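Local coordinates for protein diguanylate cyclase/phosphodiesterase (Caldicellulosiruptor saccharolyticus, PDB 3MTK) that is the GGDEF domain of a larger protein that probably acts as a cyclic-guanylate-specific phosphodiesterase, at residues F8-E11 with L12-L15; L62-H65 with I66-R69; I101-M104 with L105-L109. All coordinates share one frame; numbering follows the deposited sequence.

Contact 1: residues F8-E11 with L12-L15; sequences FYDE and LTGL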
# COMPACT_ATOMS: atom_id res chain seq x y z
N PHE A 8 8.52 -9.17 -12.17
CA PHE A 8 8.27 -7.82 -11.70
C PHE A 8 6.85 -7.39 -11.38
O PHE A 8 6.66 -6.39 -10.71
CB PHE A 8 8.87 -6.84 -12.70
CG PHE A 8 10.35 -6.99 -12.85
CD1 PHE A 8 11.20 -6.70 -11.79
CD2 PHE A 8 10.89 -7.44 -14.05
CE1 PHE A 8 12.57 -6.87 -11.91
CE2 PHE A 8 12.26 -7.61 -14.19
CZ PHE A 8 13.10 -7.33 -13.12
N TYR A 9 5.87 -8.13 -11.86
CA TYR A 9 4.48 -7.74 -11.62
C TYR A 9 3.66 -8.79 -10.88
O TYR A 9 4.05 -9.96 -10.79
CB TYR A 9 3.81 -7.39 -12.94
CG TYR A 9 4.52 -6.28 -13.68
CD1 TYR A 9 4.21 -4.95 -13.45
CD2 TYR A 9 5.54 -6.58 -14.58
CE1 TYR A 9 4.90 -3.93 -14.11
CE2 TYR A 9 6.22 -5.57 -15.24
CZ TYR A 9 5.90 -4.25 -15.00
OH TYR A 9 6.59 -3.26 -15.67
N ASP A 10 2.51 -8.36 -10.38
CA ASP A 10 1.62 -9.23 -9.65
C ASP A 10 0.56 -9.82 -10.58
O ASP A 10 -0.19 -9.11 -11.23
CB ASP A 10 0.97 -8.46 -8.50
CG ASP A 10 0.05 -9.33 -7.66
OD1 ASP A 10 -1.17 -9.31 -7.89
OD2 ASP A 10 0.57 -10.05 -6.78
N GLU A 11 0.53 -11.15 -10.64
CA GLU A 11 -0.41 -11.88 -11.47
C GLU A 11 -1.83 -11.32 -11.45
O GLU A 11 -2.31 -10.76 -12.43
CB GLU A 11 -0.43 -13.35 -11.03
CG GLU A 11 -1.50 -14.20 -11.69
CD GLU A 11 -1.33 -14.26 -13.20
OE1 GLU A 11 -0.35 -14.89 -13.66
OE2 GLU A 11 -2.17 -13.68 -13.92
N LEU A 12 -2.48 -11.47 -10.30
CA LEU A 12 -3.87 -11.02 -10.12
C LEU A 12 -4.13 -9.54 -10.31
O LEU A 12 -5.13 -9.15 -10.91
CB LEU A 12 -4.36 -11.41 -8.72
CG LEU A 12 -5.83 -11.09 -8.44
CD1 LEU A 12 -6.68 -12.23 -8.99
CD2 LEU A 12 -6.08 -10.92 -6.94
N THR A 13 -3.25 -8.70 -9.78
CA THR A 13 -3.48 -7.27 -9.86
C THR A 13 -2.88 -6.56 -11.06
O THR A 13 -3.44 -5.58 -11.56
CB THR A 13 -2.98 -6.57 -8.58
OG1 THR A 13 -3.46 -5.23 -8.56
CG2 THR A 13 -1.48 -6.51 -8.58
N GLY A 14 -1.74 -7.04 -11.54
CA GLY A 14 -1.12 -6.38 -12.66
C GLY A 14 -0.21 -5.28 -12.15
O GLY A 14 0.58 -4.70 -12.89
N LEU A 15 -0.33 -4.97 -10.86
CA LEU A 15 0.52 -3.95 -10.28
C LEU A 15 1.93 -4.49 -10.17
O LEU A 15 2.14 -5.70 -10.13
CB LEU A 15 0.02 -3.57 -8.88
CG LEU A 15 -0.82 -2.30 -8.74
CD1 LEU A 15 -1.70 -2.12 -9.96
CD2 LEU A 15 -1.65 -2.38 -7.47
O HOH W 1 -0.72 -12.62 -7.86
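The ring of Y9 leans on the far end of the turn, where its CD1 comes to 3.7 Å from G14 O at an oblique approach while L15 O lies at the ring edge, near its plane. Beside the ring, D10 N donates to L15 O at 2.7 Å, a bond that runs almost straight out from the L15 carbonyl (C=O...N angle 173°). Next to this bond, G14 N reaches back to D10 O at 2.6 Å. The positive phi of G14 (88°) sets the local bend, where a CB would be jammed against the preceding carbonyl oxygen.

The D10 side chain points into the turn, and CG anti to the backbone N (chi1 -178°) brings D10 OD1 to T13 N, from which it accepts at 2.9 Å, though the place of OD1 is less sure. Together with the G14 bond this is consistent with an Asx motif, here built on the D-x-L-T-G-L sequence with which GGDEF domains characteristically begin. D10 OD2 takes a weak bond from a water at 3.1 Å, and that water in turn accepts from L12 N. With an alanine here, T13 N is likely to lose its carboxylate acceptor and the bridging water one of its partners. L12, T13 and L15 turn their side chains onto helix 56-74, and D10 also touches K82 of strand 79-84.

Contact 2: residues L62-H65 with I66-R69; sequences LIIH and ISKR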
# COMPACT_ATOMS: atom_id res chain seq x y z
N LEU A 62 -12.17 -8.66 -5.14
CA LEU A 62 -12.12 -7.57 -4.17
C LEU A 62 -10.73 -6.92 -4.21
O LEU A 62 -10.59 -5.69 -4.26
CB LEU A 62 -12.37 -8.13 -2.78
CG LEU A 62 -13.06 -7.28 -1.73
CD1 LEU A 62 -12.56 -7.76 -0.37
CD2 LEU A 62 -12.80 -5.78 -1.92
N ILE A 63 -9.69 -7.75 -4.19
CA ILE A 63 -8.30 -7.28 -4.22
C ILE A 63 -8.09 -6.44 -5.48
O ILE A 63 -7.49 -5.37 -5.42
CB ILE A 63 -7.30 -8.47 -4.23
CG1 ILE A 63 -7.39 -9.25 -2.92
CG2 ILE A 63 -5.87 -7.97 -4.40
CD1 ILE A 63 -6.93 -8.47 -1.71
N ILE A 64 -8.59 -6.91 -6.61
CA ILE A 64 -8.44 -6.14 -7.84
C ILE A 64 -9.12 -4.80 -7.62
O ILE A 64 -8.51 -3.75 -7.82
CB ILE A 64 -9.09 -6.85 -9.06
CG1 ILE A 64 -8.28 -8.10 -9.42
CG2 ILE A 64 -9.11 -5.90 -10.25
CD1 ILE A 64 -8.84 -8.86 -10.63
N HIS A 65 -10.38 -4.83 -7.18
CA HIS A 65 -11.11 -3.59 -6.90
C HIS A 65 -10.25 -2.68 -6.04
O HIS A 65 -10.09 -1.50 -6.34
CB HIS A 65 -12.41 -3.88 -6.16
CG HIS A 65 -13.56 -4.20 -7.07
ND1 HIS A 65 -13.52 -5.22 -7.99
CD2 HIS A 65 -14.78 -3.63 -7.19
CE1 HIS A 65 -14.67 -5.27 -8.64
NE2 HIS A 65 -15.45 -4.31 -8.18
N ILE A 66 -9.70 -3.23 -4.96
CA ILE A 66 -8.87 -2.43 -4.07
C ILE A 66 -7.68 -1.84 -4.81
O ILE A 66 -7.41 -0.64 -4.70
CB ILE A 66 -8.37 -3.24 -2.86
CG1 ILE A 66 -9.55 -3.66 -1.99
CG2 ILE A 66 -7.40 -2.41 -2.05
CD1 ILE A 66 -9.19 -4.55 -0.83
N SER A 67 -6.96 -2.66 -5.57
CA SER A 67 -5.79 -2.17 -6.28
C SER A 67 -6.13 -1.00 -7.19
O SER A 67 -5.39 -0.02 -7.25
CB SER A 67 -5.16 -3.28 -7.13
OG SER A 67 -6.01 -3.66 -8.19
N LYS A 68 -7.26 -1.09 -7.89
CA LYS A 68 -7.65 -0.01 -8.80
C LYS A 68 -7.96 1.28 -8.06
O LYS A 68 -7.58 2.37 -8.50
CB LYS A 68 -8.82 -0.46 -9.67
CG LYS A 68 -8.41 -1.60 -10.60
CD LYS A 68 -9.51 -2.02 -11.55
CE LYS A 68 -9.06 -3.21 -12.40
NZ LYS A 68 -10.19 -3.76 -13.21
N ARG A 69 -8.64 1.17 -6.92
CA ARG A 69 -8.96 2.37 -6.15
C ARG A 69 -7.64 3.00 -5.67
O ARG A 69 -7.45 4.21 -5.76
CB ARG A 69 -9.86 2.01 -4.97
CG ARG A 69 -10.38 3.19 -4.19
CD ARG A 69 -11.48 2.79 -3.18
NE ARG A 69 -12.64 2.16 -3.79
CZ ARG A 69 -13.75 1.81 -3.13
NH1 ARG A 69 -13.84 2.04 -1.82
NH2 ARG A 69 -14.76 1.23 -3.77
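Four successive i-to-i+4 bonds join L62-H65 to I66-R69, from I66 N to L62 O at 2.7 Å through to R69 N to H65 O at 3.1 Å, as in a regular alpha-helix. One carbonyl in the series is gripped twice. I64 O accepts K68 N from nearly straight ahead and also S67 OG, which sits on a lone pair in the carbonyl plane at 2.5 Å. The S67 hydroxyl gets there because chi1 of 68° tucks OG between the backbone N and the carbonyl carbon, folding it back over the preceding turn.

This piece of helix 56-74 is amphipathic and packs in the alpha/beta fold of the GGDEF domain: I63, I66 and S67 touch F88 of the central sheet, and L62 and I66 meet Y112. Among themselves, L62 CD2 and I66 CG1 lie 3.9 Å apart, the two side chains crossing obliquely. On another side, I64 and K68 run alongside each other, with the extended lysine bringing CE to a tight 3.4 Å from I64 CG2. H65 turns ND1 back to E61 O, and R69 donates to the carbonyls of Q107, L110 and P111 and makes a cation-pi contact with Y112.

Contact 3: residues I101-M104 with L105-L109; sequences IERM and LSQLL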
# COMPACT_ATOMS: atom_id res chain seq x y z
N ILE A 101 -2.79 10.49 3.12
CA ILE A 101 -3.09 9.20 3.70
C ILE A 101 -4.56 9.08 4.10
O ILE A 101 -5.22 8.10 3.77
CB ILE A 101 -2.20 8.95 4.93
CG1 ILE A 101 -0.77 8.67 4.48
CG2 ILE A 101 -2.78 7.82 5.79
CD1 ILE A 101 0.24 8.52 5.61
N GLU A 102 -5.05 10.09 4.80
CA GLU A 102 -6.43 10.11 5.26
C GLU A 102 -7.42 10.18 4.10
O GLU A 102 -8.43 9.47 4.08
CB GLU A 102 -6.65 11.29 6.20
CG GLU A 102 -5.52 11.47 7.18
CD GLU A 102 -5.85 12.45 8.28
OE1 GLU A 102 -6.40 13.52 7.95
OE2 GLU A 102 -5.56 12.15 9.46
N ARG A 103 -7.12 11.03 3.13
CA ARG A 103 -7.99 11.17 1.97
C ARG A 103 -8.19 9.78 1.41
O ARG A 103 -9.32 9.30 1.28
CB ARG A 103 -7.33 12.06 0.92
CG ARG A 103 -8.26 12.52 -0.19
CD ARG A 103 -7.48 13.19 -1.30
NE ARG A 103 -6.56 14.18 -0.75
CZ ARG A 103 -5.35 14.42 -1.24
NH1 ARG A 103 -4.91 13.73 -2.28
NH2 ARG A 103 -4.56 15.32 -0.66
N MSE A 104 -7.08 9.13 1.09
CA MSE A 104 -7.12 7.79 0.53
C MSE A 104 -7.77 6.75 1.44
O MSE A 104 -8.51 5.88 0.97
CB MSE A 104 -5.72 7.32 0.18
CG MSE A 104 -5.70 5.85 -0.19
SE MSE A 104 -3.97 5.19 -0.59
CE MSE A 104 -3.14 5.33 1.16
N LEU A 105 -7.48 6.83 2.73
CA LEU A 105 -8.05 5.88 3.68
C LEU A 105 -9.57 6.05 3.73
O LEU A 105 -10.30 5.07 3.68
CB LEU A 105 -7.46 6.10 5.08
CG LEU A 105 -7.76 5.04 6.14
CD1 LEU A 105 -7.07 3.72 5.78
CD2 LEU A 105 -7.26 5.54 7.49
N SER A 106 -10.03 7.30 3.81
CA SER A 106 -11.46 7.58 3.85
C SER A 106 -12.14 6.97 2.63
O SER A 106 -13.26 6.46 2.71
CB SER A 106 -11.71 9.09 3.86
OG SER A 106 -11.39 9.66 2.61
N GLN A 107 -11.45 7.03 1.50
CA GLN A 107 -11.97 6.47 0.26
C GLN A 107 -11.88 4.94 0.23
O GLN A 107 -12.81 4.26 -0.24
CB GLN A 107 -11.23 7.07 -0.92
CG GLN A 107 -11.43 8.58 -1.01
CD GLN A 107 -10.56 9.24 -2.05
OE1 GLN A 107 -10.70 8.97 -3.25
NE2 GLN A 107 -9.66 10.10 -1.61
N LEU A 108 -10.77 4.40 0.72
CA LEU A 108 -10.60 2.95 0.76
C LEU A 108 -11.66 2.33 1.66
O LEU A 108 -12.10 1.21 1.45
CB LEU A 108 -9.21 2.59 1.27
CG LEU A 108 -8.09 2.65 0.23
CD1 LEU A 108 -6.75 2.39 0.92
CD2 LEU A 108 -8.35 1.61 -0.87
N LEU A 109 -12.07 3.10 2.67
CA LEU A 109 -13.07 2.66 3.62
C LEU A 109 -14.45 2.59 2.99
O LEU A 109 -15.37 2.03 3.58
CB LEU A 109 -13.08 3.62 4.81
CG LEU A 109 -12.42 3.16 6.11
CD1 LEU A 109 -11.37 2.09 5.85
CD2 LEU A 109 -11.83 4.36 6.81
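Polar contacts centre on R103 O, which takes donors from both S106 and Q107. S106 OG, set between the backbone N and the carbonyl carbon, folds back over the preceding turn to reach R103 O; the bond is modelled very short, at 2.5 Å, and its exact length is doubtful. Q107 adds two donors to R103 O, its backbone N at 3.1 Å and its amide NE2 at 3.0 Å, the latter in a weak bond whose N-H...O angle is only 142°. The glutamine can do this because CG lies beside its own backbone N (chi1 -63°), which sends the side chain back along the helix. That carries NE2 alongside the aliphatic part of R103, close to CG, with the amide and guanidinium planes 35° apart; the arginine's charged end is held by a salt bridge to D99. Three further backbone bonds cross between the segments, among them L108 N to M104 O at 2.7 Å.

Apolar packing occupies another side. M104, present as selenomethionine, and L108 lie side by side and point the same way, M104 CG meeting L108 CD1 at 3.8 Å. Both touch L42 of strand 37-44, while I101 and M104 rest on I125 of strand 123-129. Exposed S106 and R103 on one side and buried M104 and L108 on the other mark helix 97-108 as an amphipathic helix packed against a central beta sheet, an arrangement characteristic of the GGDEF fold.

Overall arrangement
Contact 2 stands between the other two and touches both. Its centre is 12 Å from that of contact 1, which is laid onto it by L12, T13 and L15: L12 CD2 sits 3.9 Å from I63 CB, and L15 CD2 3.6 Å from S67 CB. Contact 3, 14 Å away between centres, is met through a probable hydrogen bond of 2.9 Å from R69 NH1 to Q107 O. Contacts 1 and 3 do not touch; their centres are 23 Å apart on opposite sides of the chain's centre. Helix 56-74 bridges the opening turn and helix 97-108. Through F88 contact 2 packs against the 79-84/87-93 hairpin, where GGDEF domains carry their signature motif, here degenerate in sequence.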